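Local coordinates for protein caspase-1 subunit p19/18 (PDB 1M72) that probably acts as an executioner cysteine protease of insect apoptosis, cleaving target proteins, and is probably inhibited by the baculovirus protein p35, at residues L48-T54 with V105-G109; F38-H42 with N77-I83. All blocks are in the same frame, centred on the assembly; numbering follows the deposited sequence.

Contact 1: L48-T54 with V105-G109; sequences LKSRTGT and VLTHG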
loop_
_atom_site.group_PDB
_atom_site.type_symbol
_atom_site.label_atom_id
_atom_site.label_comp_id
_atom_site.label_asym_id
_atom_site.label_seq_id
_atom_site.Cartn_x
_atom_site.Cartn_y
_atom_site.Cartn_z
ATOM N N LEU C 48 19.737 -13.597 -17.271
ATOM C CA LEU C 48 18.383 -13.896 -16.892
ATOM C C LEU C 48 17.893 -15.223 -17.474
ATOM O O LEU C 48 17.835 -15.433 -18.707
ATOM C CB LEU C 48 17.452 -12.738 -17.327
ATOM C CG LEU C 48 17.663 -11.346 -16.718
ATOM C CD1 LEU C 48 16.565 -10.373 -17.154
ATOM C CD2 LEU C 48 17.642 -11.495 -15.242
ATOM N N LYS C 49 17.512 -16.111 -16.568
ATOM C CA LYS C 49 17.008 -17.426 -16.948
ATOM C C LYS C 49 15.543 -17.336 -17.382
ATOM O O LYS C 49 14.854 -16.360 -17.075
ATOM C CB LYS C 49 17.196 -18.380 -15.761
ATOM C CG LYS C 49 18.687 -18.608 -15.480
ATOM C CD LYS C 49 18.969 -19.483 -14.235
ATOM C CE LYS C 49 18.701 -18.743 -12.938
ATOM N NZ LYS C 49 19.483 -19.336 -11.818
ATOM N N SER C 50 15.064 -18.330 -18.112
ATOM C CA SER C 50 13.676 -18.293 -18.531
ATOM C C SER C 50 12.709 -18.456 -17.350
ATOM O O SER C 50 13.015 -19.085 -16.323
ATOM C CB SER C 50 13.423 -19.312 -19.628
ATOM O OG SER C 50 13.903 -18.769 -20.848
ATOM N N ARG C 51 11.553 -17.835 -17.476
ATOM C CA ARG C 51 10.602 -17.862 -16.379
ATOM C C ARG C 51 9.517 -18.945 -16.582
ATOM O O ARG C 51 8.320 -18.641 -16.654
ATOM C CB ARG C 51 9.992 -16.434 -16.213
ATOM C CG ARG C 51 11.045 -15.345 -15.895
ATOM C CD ARG C 51 10.435 -13.969 -15.467
ATOM N NE ARG C 51 9.457 -14.114 -14.385
ATOM C CZ ARG C 51 8.137 -14.172 -14.581
ATOM N NH1 ARG C 51 7.642 -14.080 -15.811
ATOM N NH2 ARG C 51 7.303 -14.316 -13.560
ATOM N N THR C 52 9.955 -20.205 -16.669
ATOM C CA THR C 52 9.041 -21.327 -16.880
ATOM C C THR C 52 7.946 -21.266 -15.809
ATOM O O THR C 52 8.239 -21.050 -14.622
ATOM C CB THR C 52 9.778 -22.696 -16.820
ATOM O OG1 THR C 52 10.999 -22.635 -17.584
ATOM C CG2 THR C 52 8.870 -23.794 -17.395
ATOM N N GLY C 53 6.694 -21.403 -16.250
ATOM C CA GLY C 53 5.553 -21.308 -15.341
ATOM C C GLY C 53 4.716 -20.019 -15.479
ATOM O O GLY C 53 3.527 -19.992 -15.119
ATOM N N THR C 54 5.335 -18.954 -15.999
ATOM C CA THR C 54 4.650 -17.665 -16.173
ATOM C C THR C 54 3.472 -17.780 -17.149
ATOM O O THR C 54 2.536 -17.008 -17.047
ATOM C CB THR C 54 5.654 -16.540 -16.661
ATOM O OG1 THR C 54 5.021 -15.266 -16.589
ATOM C CG2 THR C 54 6.102 -16.763 -18.080
ATOM N N VAL C 105 2.011 -7.282 -14.877
ATOM C CA VAL C 105 3.327 -7.517 -15.420
ATOM C C VAL C 105 3.889 -8.729 -14.717
ATOM O O VAL C 105 3.889 -8.789 -13.499
ATOM C CB VAL C 105 4.253 -6.285 -15.219
ATOM C CG1 VAL C 105 5.657 -6.553 -15.815
ATOM C CG2 VAL C 105 3.658 -5.083 -15.897
ATOM N N LEU C 106 4.339 -9.706 -15.501
ATOM C CA LEU C 106 4.894 -10.976 -14.998
ATOM C C LEU C 106 6.324 -11.029 -15.576
ATOM O O LEU C 106 6.511 -11.256 -16.795
ATOM C CB LEU C 106 4.062 -12.145 -15.536
ATOM C CG LEU C 106 2.531 -11.991 -15.554
ATOM C CD1 LEU C 106 1.918 -13.209 -16.281
ATOM C CD2 LEU C 106 1.992 -11.920 -14.151
ATOM N N THR C 107 7.328 -10.827 -14.715
ATOM C CA THR C 107 8.711 -10.739 -15.215
ATOM C C THR C 107 9.794 -10.793 -14.123
ATOM O O THR C 107 9.500 -11.100 -12.970
ATOM C CB THR C 107 8.848 -9.416 -16.040
ATOM O OG1 THR C 107 10.095 -9.405 -16.733
ATOM C CG2 THR C 107 8.766 -8.173 -15.133
ATOM N N HIS C 108 11.055 -10.555 -14.496
ATOM C CA HIS C 108 12.157 -10.515 -13.506
ATOM C C HIS C 108 12.283 -9.055 -12.993
ATOM O O HIS C 108 12.025 -8.101 -13.729
ATOM C CB HIS C 108 13.513 -10.876 -14.123
ATOM C CG HIS C 108 13.735 -12.341 -14.328
ATOM N ND1 HIS C 108 13.791 -13.240 -13.283
ATOM C CD2 HIS C 108 13.949 -13.058 -15.459
ATOM C CE1 HIS C 108 14.030 -14.448 -13.763
ATOM N NE2 HIS C 108 14.133 -14.365 -15.080
ATOM N N GLY C 109 12.713 -8.907 -11.745
ATOM C CA GLY C 109 12.895 -7.590 -11.169
ATOM C C GLY C 109 13.971 -7.487 -10.088
ATOM O O GLY C 109 14.527 -8.486 -9.589
#
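L48 lies against one face of the H108 imidazole, its CB and its CD2 each 4.0 Å from CD2 of the ring. NE2 of H108 donates to the main-chain O of K49 over 2.9 Å, nearly straight at 169° and with the oxygen only 4° out of the ring plane. This bond, with the packing on the two ring faces, helps fix the rotation of the imidazole. R51 closes over the opposite face. Its CD sits 3.7 Å from the ring centroid, close to the normal, in a CH-pi contact, and the chain bends at chi3 (52°) while still over the ring. The bend turns the guanidinium nearly perpendicular to the imidazole and lays one of its faces over the backbone N of T107, 3.4 Å from NH1. The group is held mainly from outside the two segments, by a salt bridge from NE to an acidic side chain of the bound peptide and a hydrogen bond from NH1 to O of H40; NH1 also makes a weak hydrogen bond to OG1 of T54. That hydroxyl, at the start of helix 54-67, rests 3.4 Å from CB of L106. H108 is by similarity the active-site histidine, its side chain about 6 Å from that of C150; with R51 holding the peptide's acidic group, the contact is consistent with the catalytic histidine and one S1-pocket arginine of a caspase.

Contact 2: F38-H42 with N77-I83; sequences FNHEH and NLKSEEI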
loop_
_atom_site.group_PDB
_atom_site.type_symbol
_atom_site.label_atom_id
_atom_site.label_comp_id
_atom_site.label_asym_id
_atom_site.label_seq_id
_atom_site.Cartn_x
_atom_site.Cartn_y
_atom_site.Cartn_z
ATOM N N PHE C 38 1.429 -8.076 -19.503
ATOM C CA PHE C 38 2.731 -8.161 -20.149
ATOM C C PHE C 38 3.376 -9.346 -19.512
ATOM O O PHE C 38 3.843 -9.291 -18.386
ATOM C CB PHE C 38 3.577 -6.914 -19.914
ATOM C CG PHE C 38 2.977 -5.691 -20.502
ATOM C CD1 PHE C 38 2.121 -4.892 -19.745
ATOM C CD2 PHE C 38 3.246 -5.341 -21.824
ATOM C CE1 PHE C 38 1.532 -3.747 -20.284
ATOM C CE2 PHE C 38 2.672 -4.196 -22.395
ATOM C CZ PHE C 38 1.802 -3.382 -21.621
ATOM N N ASN C 39 3.393 -10.430 -20.265
ATOM C CA ASN C 39 3.945 -11.715 -19.824
ATOM C C ASN C 39 5.313 -11.927 -20.442
ATOM O O ASN C 39 5.435 -11.941 -21.686
ATOM C CB ASN C 39 2.993 -12.818 -20.261
ATOM C CG ASN C 39 3.403 -14.139 -19.755
ATOM O OD1 ASN C 39 3.330 -15.124 -20.465
ATOM N ND2 ASN C 39 3.851 -14.178 -18.519
ATOM N N HIS C 40 6.321 -12.115 -19.583
ATOM C CA HIS C 40 7.708 -12.274 -20.043
ATOM C C HIS C 40 8.287 -13.593 -19.685
ATOM O O HIS C 40 8.539 -13.835 -18.517
ATOM C CB HIS C 40 8.611 -11.211 -19.433
ATOM C CG HIS C 40 8.323 -9.840 -19.930
ATOM N ND1 HIS C 40 8.822 -9.366 -21.125
ATOM C CD2 HIS C 40 7.507 -8.873 -19.446
ATOM C CE1 HIS C 40 8.323 -8.166 -21.360
ATOM N NE2 HIS C 40 7.524 -7.844 -20.357
ATOM N N GLU C 41 8.532 -14.435 -20.685
ATOM C CA GLU C 41 9.094 -15.766 -20.405
ATOM C C GLU C 41 10.583 -15.925 -20.733
ATOM O O GLU C 41 11.307 -16.658 -20.062
ATOM C CB GLU C 41 8.292 -16.855 -21.150
ATOM C CG GLU C 41 8.596 -18.318 -20.688
ATOM C CD GLU C 41 7.726 -19.373 -21.399
ATOM O OE1 GLU C 41 7.216 -19.100 -22.527
ATOM O OE2 GLU C 41 7.562 -20.478 -20.831
ATOM N N HIS C 42 11.035 -15.203 -21.740
ATOM C CA HIS C 42 12.405 -15.337 -22.180
ATOM C C HIS C 42 13.025 -13.957 -22.324
ATOM O O HIS C 42 12.337 -12.989 -22.616
ATOM C CB HIS C 42 12.383 -16.112 -23.500
ATOM C CG HIS C 42 11.613 -17.396 -23.416
ATOM N ND1 HIS C 42 10.471 -17.639 -24.164
ATOM C CD2 HIS C 42 11.825 -18.521 -22.676
ATOM C CE1 HIS C 42 10.025 -18.859 -23.892
ATOM N NE2 HIS C 42 10.827 -19.417 -22.994
ATOM N N ASN C 77 6.440 -11.227 -24.226
ATOM C CA ASN C 77 7.836 -10.821 -24.380
ATOM C C ASN C 77 8.218 -9.577 -25.152
ATOM O O ASN C 77 9.067 -9.640 -26.032
ATOM C CB ASN C 77 8.607 -12.004 -24.962
ATOM C CG ASN C 77 8.468 -13.220 -24.096
ATOM O OD1 ASN C 77 8.795 -13.180 -22.904
ATOM N ND2 ASN C 77 7.945 -14.302 -24.665
ATOM N N LEU C 78 7.642 -8.442 -24.801
ATOM C CA LEU C 78 7.951 -7.229 -25.501
ATOM C C LEU C 78 9.258 -6.593 -24.997
ATOM O O LEU C 78 9.719 -6.875 -23.884
ATOM C CB LEU C 78 6.795 -6.234 -25.343
ATOM C CG LEU C 78 5.371 -6.496 -25.877
ATOM C CD1 LEU C 78 4.560 -5.176 -25.747
ATOM C CD2 LEU C 78 5.389 -6.942 -27.384
ATOM N N LYS C 79 9.857 -5.758 -25.855
ATOM C CA LYS C 79 11.048 -4.995 -25.544
ATOM C C LYS C 79 10.530 -3.779 -24.750
ATOM O O LYS C 79 9.348 -3.427 -24.836
ATOM C CB LYS C 79 11.723 -4.519 -26.828
ATOM C CG LYS C 79 12.397 -5.644 -27.627
ATOM C CD LYS C 79 12.910 -5.164 -28.972
ATOM C CE LYS C 79 14.144 -4.280 -28.816
ATOM N NZ LYS C 79 14.687 -3.820 -30.144
ATOM N N SER C 80 11.404 -3.132 -23.997
ATOM C CA SER C 80 10.976 -2.003 -23.196
ATOM C C SER C 80 10.224 -0.881 -23.933
ATOM O O SER C 80 9.275 -0.279 -23.396
ATOM C CB SER C 80 12.168 -1.422 -22.461
ATOM O OG SER C 80 11.774 -0.274 -21.735
ATOM N N GLU C 81 10.633 -0.614 -25.165
ATOM C CA GLU C 81 10.009 0.447 -25.926
ATOM C C GLU C 81 8.634 0.036 -26.383
ATOM O O GLU C 81 7.778 0.883 -26.621
ATOM C CB GLU C 81 10.873 0.822 -27.141
ATOM C CG GLU C 81 12.266 1.383 -26.770
ATOM C CD GLU C 81 12.216 2.712 -26.002
ATOM O OE1 GLU C 81 11.517 2.779 -24.956
ATOM O OE2 GLU C 81 12.886 3.689 -26.444
ATOM N N GLU C 82 8.443 -1.270 -26.519
ATOM C CA GLU C 82 7.174 -1.798 -26.958
ATOM C C GLU C 82 6.166 -1.678 -25.837
ATOM O O GLU C 82 5.034 -1.280 -26.068
ATOM C CB GLU C 82 7.316 -3.252 -27.367
ATOM C CG GLU C 82 8.407 -3.481 -28.385
ATOM C CD GLU C 82 8.315 -4.857 -29.028
ATOM O OE1 GLU C 82 7.800 -4.923 -30.157
ATOM O OE2 GLU C 82 8.733 -5.871 -28.416
ATOM N N ILE C 83 6.572 -2.036 -24.630
ATOM C CA ILE C 83 5.690 -1.925 -23.486
ATOM C C ILE C 83 5.329 -0.430 -23.330
ATOM O O ILE C 83 4.147 -0.052 -23.232
ATOM C CB ILE C 83 6.398 -2.410 -22.204
ATOM C CG1 ILE C 83 6.672 -3.910 -22.302
ATOM C CG2 ILE C 83 5.568 -2.043 -20.960
ATOM C CD1 ILE C 83 7.537 -4.466 -21.169
HETATM O O HOH W 1 6.768 -17.011 -23.902
#
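The end of strand 31-39 and the residues leading into helix 80-92 meet main chain to main chain, N of N77 donating to O of N39 over 2.8 Å at a nearly linear 176°. N77 then reaches back with its side chain. Its OD1 is gripped by two consecutive amides: N of E41 at 2.6 Å, in the carbonyl plane on a lone pair, and N of H42 at 3.2 Å, from above that plane. With CG beside its own backbone N (chi1 -57°), the carboxamide lies over the chain where strand gives way to loop. Its other end is tied by a water that accepts from ND2 and donates to OE1 of E41. Farther along, the H40 imidazole points an edge at the opposing chain: CE1 is 3.2 Å from O of L78, in the ring plane, while NE2 approaches CD1 of I83 at 3.5 Å. ND1 of H40 is buried with no polar partner. The F38 ring takes CG2 of I83 over one face, 4.0 Å from its centroid in a CH-pi contact, and CD1 of L78 in its plane at the edge. F75 and I87 also pack on F38. The N77 amide bonds and the F38, L78 and I83 packing hold helix 80-92 to the sheet in a beta-alpha-beta crossover of the caspase fold, from edge strand 70-76 past 31-39 to parallel strand 98-106.

Both contacts gather at the same end of the central sheet, where neighbouring strands 31-39 and 98-106 run out into loops, and their centres are 10 Å apart. Contact 1 is the more buried and serves the active site, organised round an imidazole and a guanidinium that both meet the bound peptide. Contact 2 is partly exposed and chemically plainer, with the N77 amide at the centre of its polar half and apolar side chains against the helix. The two are joined directly: E41 pairs with R51 through their backbones, so the loop carrying the peptide-binding arginine is tied to the loop that follows strand 31-39, which contact 2 connects to the approach to helix 80-92.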